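Local coordinates for protein hookworm platelet inhibitor 1 (Ancylostoma caninum, PDB 4TPV) that inhibits platelet aggregation and the adhesion of resting platelets to fibrinogen and collagen, possibly by binding platelet integrins, as a secreted hookworm toxin, at residues A[153-161]-A[167-176]; A[16-27]-A[39-49]. All coordinates share one frame; numbering follows the deposited sequence.

Contact 1: residues A[153-161]-A[167-176]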
loop_
_atom_site.group_PDB
_atom_site.type_symbol
_atom_site.label_atom_id
_atom_site.label_comp_id
_atom_site.label_asym_id
_atom_site.label_seq_id
_atom_site.Cartn_x
_atom_site.Cartn_y
_atom_site.Cartn_z
ATOM N N ALA A 153 19.484 1.200 9.481
ATOM C CA ALA A 153 19.938 1.603 8.145
ATOM C C ALA A 153 19.066 0.970 7.074
ATOM O O ALA A 153 18.821 -0.224 7.122
ATOM C CB ALA A 153 21.385 1.199 7.938
ATOM N N PRO A 154 18.585 1.770 6.123
ATOM C CA PRO A 154 17.734 1.166 5.093
ATOM C C PRO A 154 18.431 -0.016 4.402
ATOM O O PRO A 154 19.661 -0.026 4.185
ATOM C CB PRO A 154 17.468 2.341 4.147
ATOM C CG PRO A 154 17.440 3.539 5.104
ATOM C CD PRO A 154 18.590 3.244 6.038
ATOM N N CYS A 155 17.636 -1.046 4.136
ATOM C CA CYS A 155 18.097 -2.278 3.500
ATOM C C CYS A 155 19.025 -3.150 4.342
ATOM O O CYS A 155 19.413 -4.230 3.909
ATOM C CB CYS A 155 18.786 -1.964 2.169
ATOM S SG CYS A 155 17.639 -1.733 0.794
ATOM N N SER A 156 19.342 -2.734 5.566
ATOM C CA SER A 156 20.256 -3.509 6.381
ATOM C C SER A 156 19.675 -4.861 6.794
ATOM O O SER A 156 20.413 -5.751 7.213
ATOM C CB SER A 156 20.662 -2.703 7.629
ATOM O OG SER A 156 19.531 -2.387 8.426
ATOM N N ARG A 157 18.359 -5.023 6.681
ATOM C CA ARG A 157 17.757 -6.287 7.090
ATOM C C ARG A 157 16.903 -6.929 5.994
ATOM O O ARG A 157 16.030 -7.719 6.300
ATOM C CB ARG A 157 16.923 -6.088 8.366
ATOM C CG ARG A 157 17.800 -5.859 9.606
ATOM C CD ARG A 157 16.982 -5.613 10.860
ATOM N NE ARG A 157 16.174 -6.768 11.269
ATOM C CZ ARG A 157 15.451 -6.809 12.387
ATOM N NH1 ARG A 157 15.440 -5.767 13.212
ATOM N NH2 ARG A 157 14.734 -7.884 12.680
ATOM N N CYS A 158 17.162 -6.597 4.730
ATOM C CA CYS A 158 16.489 -7.273 3.613
ATOM C C CYS A 158 16.581 -8.809 3.697
ATOM O O CYS A 158 15.650 -9.525 3.325
ATOM C CB CYS A 158 17.068 -6.805 2.273
ATOM S SG CYS A 158 16.634 -5.100 1.852
ATOM N N SER A 159 17.694 -9.316 4.203
ATOM C CA SER A 159 17.892 -10.766 4.242
ATOM C C SER A 159 16.962 -11.473 5.241
ATOM O O SER A 159 16.839 -12.692 5.216
ATOM C CB SER A 159 19.352 -11.099 4.558
ATOM O OG SER A 159 19.713 -10.671 5.856
ATOM N N ASP A 160 16.323 -10.710 6.120
ATOM C CA ASP A 160 15.304 -11.262 7.011
ATOM C C ASP A 160 14.180 -11.930 6.237
ATOM O O ASP A 160 13.505 -12.813 6.761
ATOM C CB ASP A 160 14.701 -10.171 7.899
ATOM C CG ASP A 160 15.597 -9.783 9.049
ATOM O OD1 ASP A 160 16.766 -10.243 9.111
ATOM O OD2 ASP A 160 15.125 -8.990 9.886
ATOM N N TYR A 161 13.957 -11.477 5.006
ATOM C CA TYR A 161 12.896 -12.016 4.157
ATOM C C TYR A 161 13.309 -13.289 3.428
ATOM O O TYR A 161 12.493 -13.925 2.754
ATOM C CB TYR A 161 12.451 -10.954 3.156
ATOM C CG TYR A 161 11.848 -9.748 3.835
ATOM C CD1 TYR A 161 10.709 -9.871 4.617
ATOM C CD2 TYR A 161 12.434 -8.488 3.722
ATOM C CE1 TYR A 161 10.154 -8.773 5.246
ATOM C CE2 TYR A 161 11.879 -7.378 4.341
ATOM C CZ TYR A 161 10.748 -7.522 5.111
ATOM O OH TYR A 161 10.191 -6.429 5.744
ATOM N N CYS A 167 18.585 -5.507 -1.753
ATOM C CA CYS A 167 18.242 -4.092 -1.756
ATOM C C CYS A 167 17.919 -3.671 -3.179
ATOM O O CYS A 167 18.556 -4.149 -4.109
ATOM C CB CYS A 167 19.391 -3.267 -1.194
ATOM S SG CYS A 167 18.921 -1.562 -0.780
ATOM N N ASP A 168 16.955 -2.769 -3.330
ATOM C CA ASP A 168 16.412 -2.389 -4.638
ATOM C C ASP A 168 17.019 -1.108 -5.227
ATOM O O ASP A 168 16.665 0.002 -4.799
ATOM C CB ASP A 168 14.895 -2.218 -4.519
ATOM C CG ASP A 168 14.197 -2.177 -5.869
ATOM O OD1 ASP A 168 14.884 -2.087 -6.909
ATOM O OD2 ASP A 168 12.954 -2.271 -5.888
ATOM N N ASP A 169 17.889 -1.251 -6.236
ATOM C CA ASP A 169 18.535 -0.063 -6.805
ATOM C C ASP A 169 17.541 0.774 -7.623
ATOM O O ASP A 169 17.856 1.889 -8.055
ATOM C CB ASP A 169 19.772 -0.432 -7.650
ATOM C CG ASP A 169 19.489 -1.484 -8.703
ATOM O OD1 ASP A 169 18.314 -1.639 -9.105
ATOM O OD2 ASP A 169 20.462 -2.153 -9.136
ATOM N N ASP A 170 16.331 0.262 -7.800
ATOM C CA ASP A 170 15.269 1.025 -8.455
ATOM C C ASP A 170 14.666 2.089 -7.549
ATOM O O ASP A 170 14.000 3.017 -8.018
ATOM C CB ASP A 170 14.142 0.093 -8.912
ATOM C CG ASP A 170 14.515 -0.733 -10.102
ATOM O OD1 ASP A 170 15.459 -0.361 -10.833
ATOM O OD2 ASP A 170 13.829 -1.754 -10.320
ATOM N N TRP A 171 14.860 1.924 -6.241
ATOM C CA TRP A 171 14.224 2.774 -5.242
ATOM C C TRP A 171 15.271 3.297 -4.271
ATOM O O TRP A 171 15.145 3.168 -3.051
ATOM C CB TRP A 171 13.095 2.011 -4.522
ATOM C CG TRP A 171 11.922 1.836 -5.443
ATOM C CD1 TRP A 171 11.622 0.740 -6.185
ATOM C CD2 TRP A 171 10.946 2.832 -5.792
ATOM N NE1 TRP A 171 10.509 0.974 -6.964
ATOM C CE2 TRP A 171 10.074 2.251 -6.734
ATOM C CE3 TRP A 171 10.726 4.155 -5.396
ATOM C CZ2 TRP A 171 8.996 2.945 -7.287
ATOM C CZ3 TRP A 171 9.636 4.838 -5.941
ATOM C CH2 TRP A 171 8.793 4.232 -6.873
ATOM N N GLN A 172 16.315 3.868 -4.861
ATOM C CA GLN A 172 17.384 4.584 -4.158
ATOM C C GLN A 172 18.050 3.731 -3.079
ATOM O O GLN A 172 18.590 4.254 -2.104
ATOM C CB GLN A 172 16.844 5.896 -3.552
ATOM C CG GLN A 172 16.207 6.856 -4.583
ATOM C CD GLN A 172 14.743 6.475 -4.950
ATOM O OE1 GLN A 172 13.895 6.305 -4.070
ATOM N NE2 GLN A 172 14.455 6.355 -6.246
ATOM N N ASN A 173 18.065 2.416 -3.290
ATOM C CA ASN A 173 18.606 1.487 -2.305
ATOM C C ASN A 173 18.023 1.690 -0.903
ATOM O O ASN A 173 18.728 1.536 0.108
ATOM C CB ASN A 173 20.128 1.586 -2.278
ATOM C CG ASN A 173 20.743 1.072 -3.556
ATOM O OD1 ASN A 173 21.288 1.840 -4.343
ATOM N ND2 ASN A 173 20.622 -0.234 -3.791
ATOM N N LEU A 174 16.726 1.971 -0.867
ATOM C CA LEU A 174 16.004 2.169 0.379
ATOM C C LEU A 174 15.070 1.015 0.677
ATOM O O LEU A 174 14.715 0.792 1.840
ATOM C CB LEU A 174 15.186 3.462 0.333
ATOM C CG LEU A 174 15.997 4.758 0.404
ATOM C CD1 LEU A 174 15.118 5.944 0.046
ATOM C CD2 LEU A 174 16.613 4.918 1.797
ATOM N N LEU A 175 14.667 0.295 -0.377
ATOM C CA LEU A 175 13.648 -0.752 -0.280
ATOM C C LEU A 175 14.217 -2.125 -0.629
ATOM O O LEU A 175 15.266 -2.235 -1.251
ATOM C CB LEU A 175 12.459 -0.422 -1.199
ATOM C CG LEU A 175 11.839 0.978 -1.085
ATOM C CD1 LEU A 175 10.605 1.110 -1.973
ATOM C CD2 LEU A 175 11.520 1.325 0.370
ATOM N N CYS A 176 13.522 -3.171 -0.196
ATOM C CA CYS A 176 13.953 -4.548 -0.459
ATOM C C CYS A 176 13.118 -5.158 -1.556
ATOM O O CYS A 176 11.904 -5.112 -1.491
ATOM C CB CYS A 176 13.813 -5.414 0.785
ATOM S SG CYS A 176 14.647 -4.803 2.256
HETATM O O HOH W 1 14.732 -0.618 4.138
#

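Contact 2: residues A[16-27]-A[39-49]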
loop_
_atom_site.group_PDB
_atom_site.type_symbol
_atom_site.label_atom_id
_atom_site.label_comp_id
_atom_site.label_asym_id
_atom_site.label_seq_id
_atom_site.Cartn_x
_atom_site.Cartn_y
_atom_site.Cartn_z
ATOM N N ARG A 16 -3.089 1.482 -12.482
ATOM C CA ARG A 16 -2.457 0.460 -11.643
ATOM C C ARG A 16 -1.024 0.876 -11.376
ATOM O O ARG A 16 -0.557 0.831 -10.246
ATOM C CB ARG A 16 -2.516 -0.929 -12.289
ATOM C CG ARG A 16 -3.930 -1.455 -12.456
ATOM C CD ARG A 16 -3.952 -2.772 -13.202
ATOM N NE ARG A 16 -5.300 -3.326 -13.193
ATOM C CZ ARG A 16 -6.120 -3.359 -14.241
ATOM N NH1 ARG A 16 -5.724 -2.905 -15.427
ATOM N NH2 ARG A 16 -7.340 -3.872 -14.103
ATOM N N GLU A 17 -0.338 1.325 -12.424
ATOM C CA GLU A 17 1.026 1.810 -12.294
ATOM C C GLU A 17 1.089 3.053 -11.399
ATOM O O GLU A 17 1.980 3.163 -10.559
ATOM C CB GLU A 17 1.614 2.106 -13.684
ATOM C CG GLU A 17 3.115 2.289 -13.688
ATOM C CD GLU A 17 3.672 2.421 -15.098
ATOM O OE1 GLU A 17 2.997 3.041 -15.952
ATOM O OE2 GLU A 17 4.775 1.893 -15.358
ATOM N N MET A 18 0.133 3.964 -11.544
ATOM C CA MET A 18 0.101 5.160 -10.717
ATOM C C MET A 18 -0.041 4.752 -9.255
ATOM O O MET A 18 0.684 5.236 -8.415
ATOM C CB MET A 18 -1.025 6.106 -11.131
ATOM C CG MET A 18 -0.776 6.800 -12.469
ATOM S SD MET A 18 -2.287 7.616 -13.020
ATOM C CE MET A 18 -1.814 8.135 -14.681
ATOM N N PHE A 19 -0.932 3.815 -8.960
ATOM C CA PHE A 19 -1.089 3.369 -7.577
ATOM C C PHE A 19 0.211 2.786 -7.025
ATOM O O PHE A 19 0.612 3.086 -5.898
ATOM C CB PHE A 19 -2.200 2.322 -7.472
ATOM C CG PHE A 19 -3.578 2.895 -7.273
ATOM C CD1 PHE A 19 -3.925 3.514 -6.087
ATOM C CD2 PHE A 19 -4.545 2.748 -8.248
ATOM C CE1 PHE A 19 -5.215 4.012 -5.897
ATOM C CE2 PHE A 19 -5.826 3.240 -8.061
ATOM C CZ PHE A 19 -6.161 3.875 -6.873
ATOM N N THR A 20 0.856 1.936 -7.811
ATOM C CA THR A 20 2.051 1.238 -7.347
ATOM C C THR A 20 3.205 2.215 -7.117
ATOM O O THR A 20 3.869 2.169 -6.086
ATOM C CB THR A 20 2.478 0.171 -8.347
ATOM O OG1 THR A 20 1.348 -0.669 -8.640
ATOM C CG2 THR A 20 3.637 -0.670 -7.780
ATOM N N GLU A 21 3.437 3.099 -8.083
ATOM C CA GLU A 21 4.518 4.073 -7.944
ATOM C C GLU A 21 4.303 5.014 -6.767
ATOM O O GLU A 21 5.260 5.361 -6.043
ATOM C CB GLU A 21 4.673 4.890 -9.228
ATOM C CG GLU A 21 5.953 5.747 -9.272
ATOM C CD GLU A 21 5.876 7.035 -8.463
ATOM O OE1 GLU A 21 4.775 7.614 -8.330
ATOM O OE2 GLU A 21 6.935 7.467 -7.950
ATOM N N LEU A 22 3.062 5.460 -6.582
ATOM C CA LEU A 22 2.741 6.360 -5.476
ATOM C C LEU A 22 3.064 5.700 -4.135
ATOM O O LEU A 22 3.752 6.280 -3.289
ATOM C CB LEU A 22 1.273 6.762 -5.534
ATOM C CG LEU A 22 0.896 8.002 -4.733
ATOM C CD1 LEU A 22 1.618 9.222 -5.334
ATOM C CD2 LEU A 22 -0.616 8.178 -4.797
ATOM N N HIS A 23 2.621 4.457 -3.962
ATOM C CA HIS A 23 2.928 3.729 -2.728
ATOM C C HIS A 23 4.433 3.543 -2.507
ATOM O O HIS A 23 4.941 3.737 -1.404
ATOM C CB HIS A 23 2.265 2.348 -2.734
ATOM C CG HIS A 23 0.822 2.360 -2.333
ATOM N ND1 HIS A 23 -0.184 2.769 -3.178
ATOM C CD2 HIS A 23 0.216 1.983 -1.179
ATOM C CE1 HIS A 23 -1.349 2.673 -2.553
ATOM N NE2 HIS A 23 -1.131 2.195 -1.341
ATOM N N ASN A 24 5.154 3.154 -3.548
ATOM C CA ASN A 24 6.582 2.973 -3.373
ATOM C C ASN A 24 7.313 4.286 -3.064
ATOM O O ASN A 24 8.222 4.295 -2.243
ATOM C CB ASN A 24 7.163 2.283 -4.604
ATOM C CG ASN A 24 6.924 0.787 -4.574
ATOM O OD1 ASN A 24 6.897 0.188 -3.504
ATOM N ND2 ASN A 24 6.792 0.177 -5.745
ATOM N N GLY A 25 6.890 5.391 -3.678
ATOM C CA GLY A 25 7.429 6.698 -3.310
ATOM C C GLY A 25 7.155 7.065 -1.857
ATOM O O GLY A 25 8.010 7.651 -1.181
ATOM N N TYR A 26 5.946 6.755 -1.384
ATOM C CA TYR A 26 5.620 6.960 0.024
ATOM C C TYR A 26 6.530 6.112 0.897
ATOM O O TYR A 26 7.030 6.548 1.920
ATOM C CB TYR A 26 4.170 6.578 0.333
ATOM C CG TYR A 26 3.089 7.439 -0.283
ATOM C CD1 TYR A 26 3.335 8.734 -0.670
ATOM C CD2 TYR A 26 1.801 6.937 -0.447
ATOM C CE1 TYR A 26 2.329 9.517 -1.214
ATOM C CE2 TYR A 26 0.800 7.704 -0.998
ATOM C CZ TYR A 26 1.075 8.995 -1.375
ATOM O OH TYR A 26 0.071 9.750 -1.931
ATOM N N ARG A 27 6.732 4.865 0.487
ATOM C CA ARG A 27 7.539 3.952 1.303
ATOM C C ARG A 27 9.036 4.333 1.293
ATOM O O ARG A 27 9.727 4.203 2.302
ATOM C CB ARG A 27 7.310 2.497 0.828
ATOM C CG ARG A 27 5.894 2.009 1.120
ATOM C CD ARG A 27 5.556 0.691 0.403
ATOM N NE ARG A 27 6.370 -0.419 0.896
ATOM C CZ ARG A 27 6.099 -1.112 2.006
ATOM N NH1 ARG A 27 5.033 -0.796 2.737
ATOM N NH2 ARG A 27 6.908 -2.091 2.406
ATOM N N MET A 39 12.166 -2.126 4.565
ATOM C CA MET A 39 10.946 -1.714 3.880
ATOM C C MET A 39 10.939 -2.344 2.501
ATOM O O MET A 39 11.817 -2.079 1.696
ATOM C CB MET A 39 10.860 -0.192 3.769
ATOM C CG MET A 39 9.560 0.286 3.142
ATOM S SD MET A 39 8.183 0.344 4.295
ATOM C CE MET A 39 8.614 1.715 5.378
ATOM N N ARG A 40 9.945 -3.183 2.230
ATOM C CA ARG A 40 9.862 -3.846 0.918
ATOM C C ARG A 40 9.301 -2.964 -0.196
ATOM O O ARG A 40 8.411 -2.138 0.004
ATOM C CB ARG A 40 9.015 -5.122 1.030
ATOM C CG ARG A 40 9.693 -6.188 1.930
ATOM C CD ARG A 40 9.161 -7.598 1.724
ATOM N NE ARG A 40 9.572 -8.132 0.419
ATOM C CZ ARG A 40 9.659 -9.427 0.140
ATOM N NH1 ARG A 40 9.381 -10.325 1.067
ATOM N NH2 ARG A 40 10.030 -9.816 -1.074
ATOM N N THR A 41 9.815 -3.196 -1.398
ATOM C CA THR A 41 9.214 -2.651 -2.603
ATOM C C THR A 41 7.888 -3.345 -2.811
ATOM O O THR A 41 7.819 -4.578 -2.728
ATOM C CB THR A 41 10.091 -2.879 -3.825
ATOM O OG1 THR A 41 11.396 -2.354 -3.581
ATOM C CG2 THR A 41 9.502 -2.184 -5.057
ATOM N N MET A 42 6.840 -2.565 -3.057
ATOM C CA MET A 42 5.569 -3.169 -3.473
ATOM C C MET A 42 5.497 -3.441 -4.959
ATOM O O MET A 42 5.976 -2.661 -5.792
ATOM C CB MET A 42 4.387 -2.287 -3.108
ATOM C CG MET A 42 4.044 -2.275 -1.631
ATOM S SD MET A 42 2.624 -1.194 -1.303
ATOM C CE MET A 42 2.297 -1.643 0.409
ATOM N N VAL A 43 4.857 -4.559 -5.281
ATOM C CA VAL A 43 4.575 -4.927 -6.663
ATOM C C VAL A 43 3.065 -5.038 -6.821
ATOM O O VAL A 43 2.390 -5.511 -5.912
ATOM C CB VAL A 43 5.251 -6.262 -7.034
ATOM C CG1 VAL A 43 4.775 -6.753 -8.404
ATOM C CG2 VAL A 43 6.763 -6.112 -6.971
ATOM N N TYR A 44 2.519 -4.603 -7.952
ATOM C CA TYR A 44 1.074 -4.742 -8.151
ATOM C C TYR A 44 0.695 -6.231 -8.221
ATOM O O TYR A 44 1.447 -7.047 -8.744
ATOM C CB TYR A 44 0.607 -4.017 -9.413
ATOM C CG TYR A 44 -0.870 -3.706 -9.344
ATOM C CD1 TYR A 44 -1.328 -2.623 -8.601
ATOM C CD2 TYR A 44 -1.813 -4.532 -9.977
ATOM C CE1 TYR A 44 -2.662 -2.341 -8.499
ATOM C CE2 TYR A 44 -3.164 -4.259 -9.879
ATOM C CZ TYR A 44 -3.585 -3.163 -9.138
ATOM O OH TYR A 44 -4.917 -2.871 -9.013
ATOM N N ASP A 45 -0.466 -6.583 -7.673
ATOM C CA ASP A 45 -0.870 -7.987 -7.613
ATOM C C ASP A 45 -2.310 -8.102 -8.063
ATOM O O ASP A 45 -3.218 -7.574 -7.411
ATOM C CB ASP A 45 -0.703 -8.530 -6.187
ATOM C CG ASP A 45 -0.982 -10.012 -6.095
ATOM O OD1 ASP A 45 -2.172 -10.399 -6.043
ATOM O OD2 ASP A 45 -0.001 -10.783 -6.077
ATOM N N CYS A 46 -2.524 -8.732 -9.216
ATOM C CA CYS A 46 -3.878 -8.773 -9.771
ATOM C C CYS A 46 -4.815 -9.661 -8.948
ATOM O O CYS A 46 -6.023 -9.493 -9.014
ATOM C CB CYS A 46 -3.853 -9.217 -11.230
ATOM S SG CYS A 46 -3.030 -8.005 -12.289
ATOM N N THR A 47 -4.273 -10.585 -8.154
ATOM C CA THR A 47 -5.104 -11.341 -7.224
ATOM C C THR A 47 -5.651 -10.461 -6.082
ATOM O O THR A 47 -6.837 -10.555 -5.725
ATOM C CB THR A 47 -4.321 -12.526 -6.658
ATOM O OG1 THR A 47 -4.085 -13.457 -7.730
ATOM C CG2 THR A 47 -5.120 -13.219 -5.576
ATOM N N LEU A 48 -4.805 -9.604 -5.518
ATOM C CA LEU A 48 -5.270 -8.630 -4.541
ATOM C C LEU A 48 -6.240 -7.631 -5.160
ATOM O O LEU A 48 -7.158 -7.170 -4.486
ATOM C CB LEU A 48 -4.091 -7.884 -3.924
ATOM C CG LEU A 48 -3.251 -8.770 -3.032
ATOM C CD1 LEU A 48 -2.182 -7.920 -2.351
ATOM C CD2 LEU A 48 -4.124 -9.469 -1.985
ATOM N N GLU A 49 -6.048 -7.303 -6.438
ATOM C CA GLU A 49 -7.016 -6.430 -7.100
ATOM C C GLU A 49 -8.400 -7.072 -7.106
ATOM O O GLU A 49 -9.402 -6.403 -6.826
ATOM C CB GLU A 49 -6.605 -6.087 -8.538
ATOM C CG GLU A 49 -7.720 -5.353 -9.310
ATOM C CD GLU A 49 -7.291 -4.874 -10.692
ATOM O OE1 GLU A 49 -8.001 -5.207 -11.674
ATOM O OE2 GLU A 49 -6.275 -4.161 -10.792
#

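Contact 1: residues A[153-161]-A[167-176]
Two disulfides, Cys155 to Cys167 and Cys158 to Cys176, tie residues 153-161 to residues 167-176, and no direct hydrogen bond runs between the two. Their S-S torsions have opposite signs, 80° for the first and -84° for the second. In Cys167, SG stands anti to the backbone N (chi1 -166°), which carries the sulfur out to Cys155. Cysteine suits a small, helix-poor region such as this one, where covalent links stand in for a large hydrophobic core.

Apolar contacts add to the disulfides. Pro154 and Leu174 run alongside each other in the same direction, with Pro154 CB 3.6 Å from Leu174 CD2. Tyr161 brings the edge of its ring to the second disulfide, CE2 lying 4.3 Å from Cys176 SG, while its hydroxyl bonds to the backbone of Lys38.

Polar links are indirect or local. One water accepts from Cys155 N at 2.9 Å and donates to Leu174 O at 2.7 Å, bridging the two backbones. Ser156 OG donates to Ala153 O at 2.6 Å, on a lone pair in the carbonyl plane, reinforcing the type II turn Ala153-Ser156. Asp168 OD1 accepts from Asp170 N in an Asx turn, while its OD2 is hydrogen-bonded to Thr41 OG1.

Such a compact extension, with two interleaved cystines, each with one half in a short antiparallel strand pair, resembles the cysteine-rich hinge that follows the CAP domain in many CRISP-family proteins.

Contact 2: residues A[16-27]-A[39-49]
Met39 SD rests 3.3 Å from Arg27 NH2, over one face of the guanidinium, and Met42 CG lies over the opposite face; the polarisable methionine chains suit this flat cation. Next, Arg40 O takes both Arg27 NE and NH2, each at 2.8 Å and close to the guanidinium plane. Thr41 sets CG2 beside the Asn24 amide, its hydroxyl turned to Asp168. The Asn24 amide clasps both the N-H and C=O of Met42, OD1 accepting from Met42 N at 2.8 Å and ND2 donating nearly straight to Met42 O (3.0 Å, 167°), both on lone pairs in the carbonyl planes. Met42 SD comes obliquely to the His23 ring, 4.7 Å from its centroid. Tyr44 swings its ring to the helix with CG anti to the backbone N (chi1 -158°), under Arg16 CB, centred over it in a CH-pi contact. Glu49 then meets Arg16 side-on, OE2 taking NE at 2.7 Å (172°) and OE1 taking NH2, both through syn lone pairs; Tyr44 OH uses the anti lone pair of OE2.

Arg16 and Glu49 thus neutralise each other, their second partners Asp13 and Arg8 probably stabilising both charges, whereas Arg27 relies on backbone carbonyls, Arg40 O here and Met112 O and Trp114 O outside.

Overall arrangement
The two contacts follow one another along the chain, contact 2 closing before contact 1 opens, and their centres lie about 16 Å apart. The centre of contact 2 lies about 6 Å from the centre of the chain, within the CAP part of the protein, whereas that of contact 1 sits at about 17 Å, toward the surface. Residues 39-41 join them: Cys176 N lies 2.8 Å from Met39 O, and Asp168 OD2 lies 2.8 Å from Thr41 OG1, both probable hydrogen bonds. Trp171 CZ2 also packs on Asn24 CB at 3.3 Å. The disulfide-bound extension is therefore docked on the extended segment that helix 13-34 grips through Asn24 and Arg27.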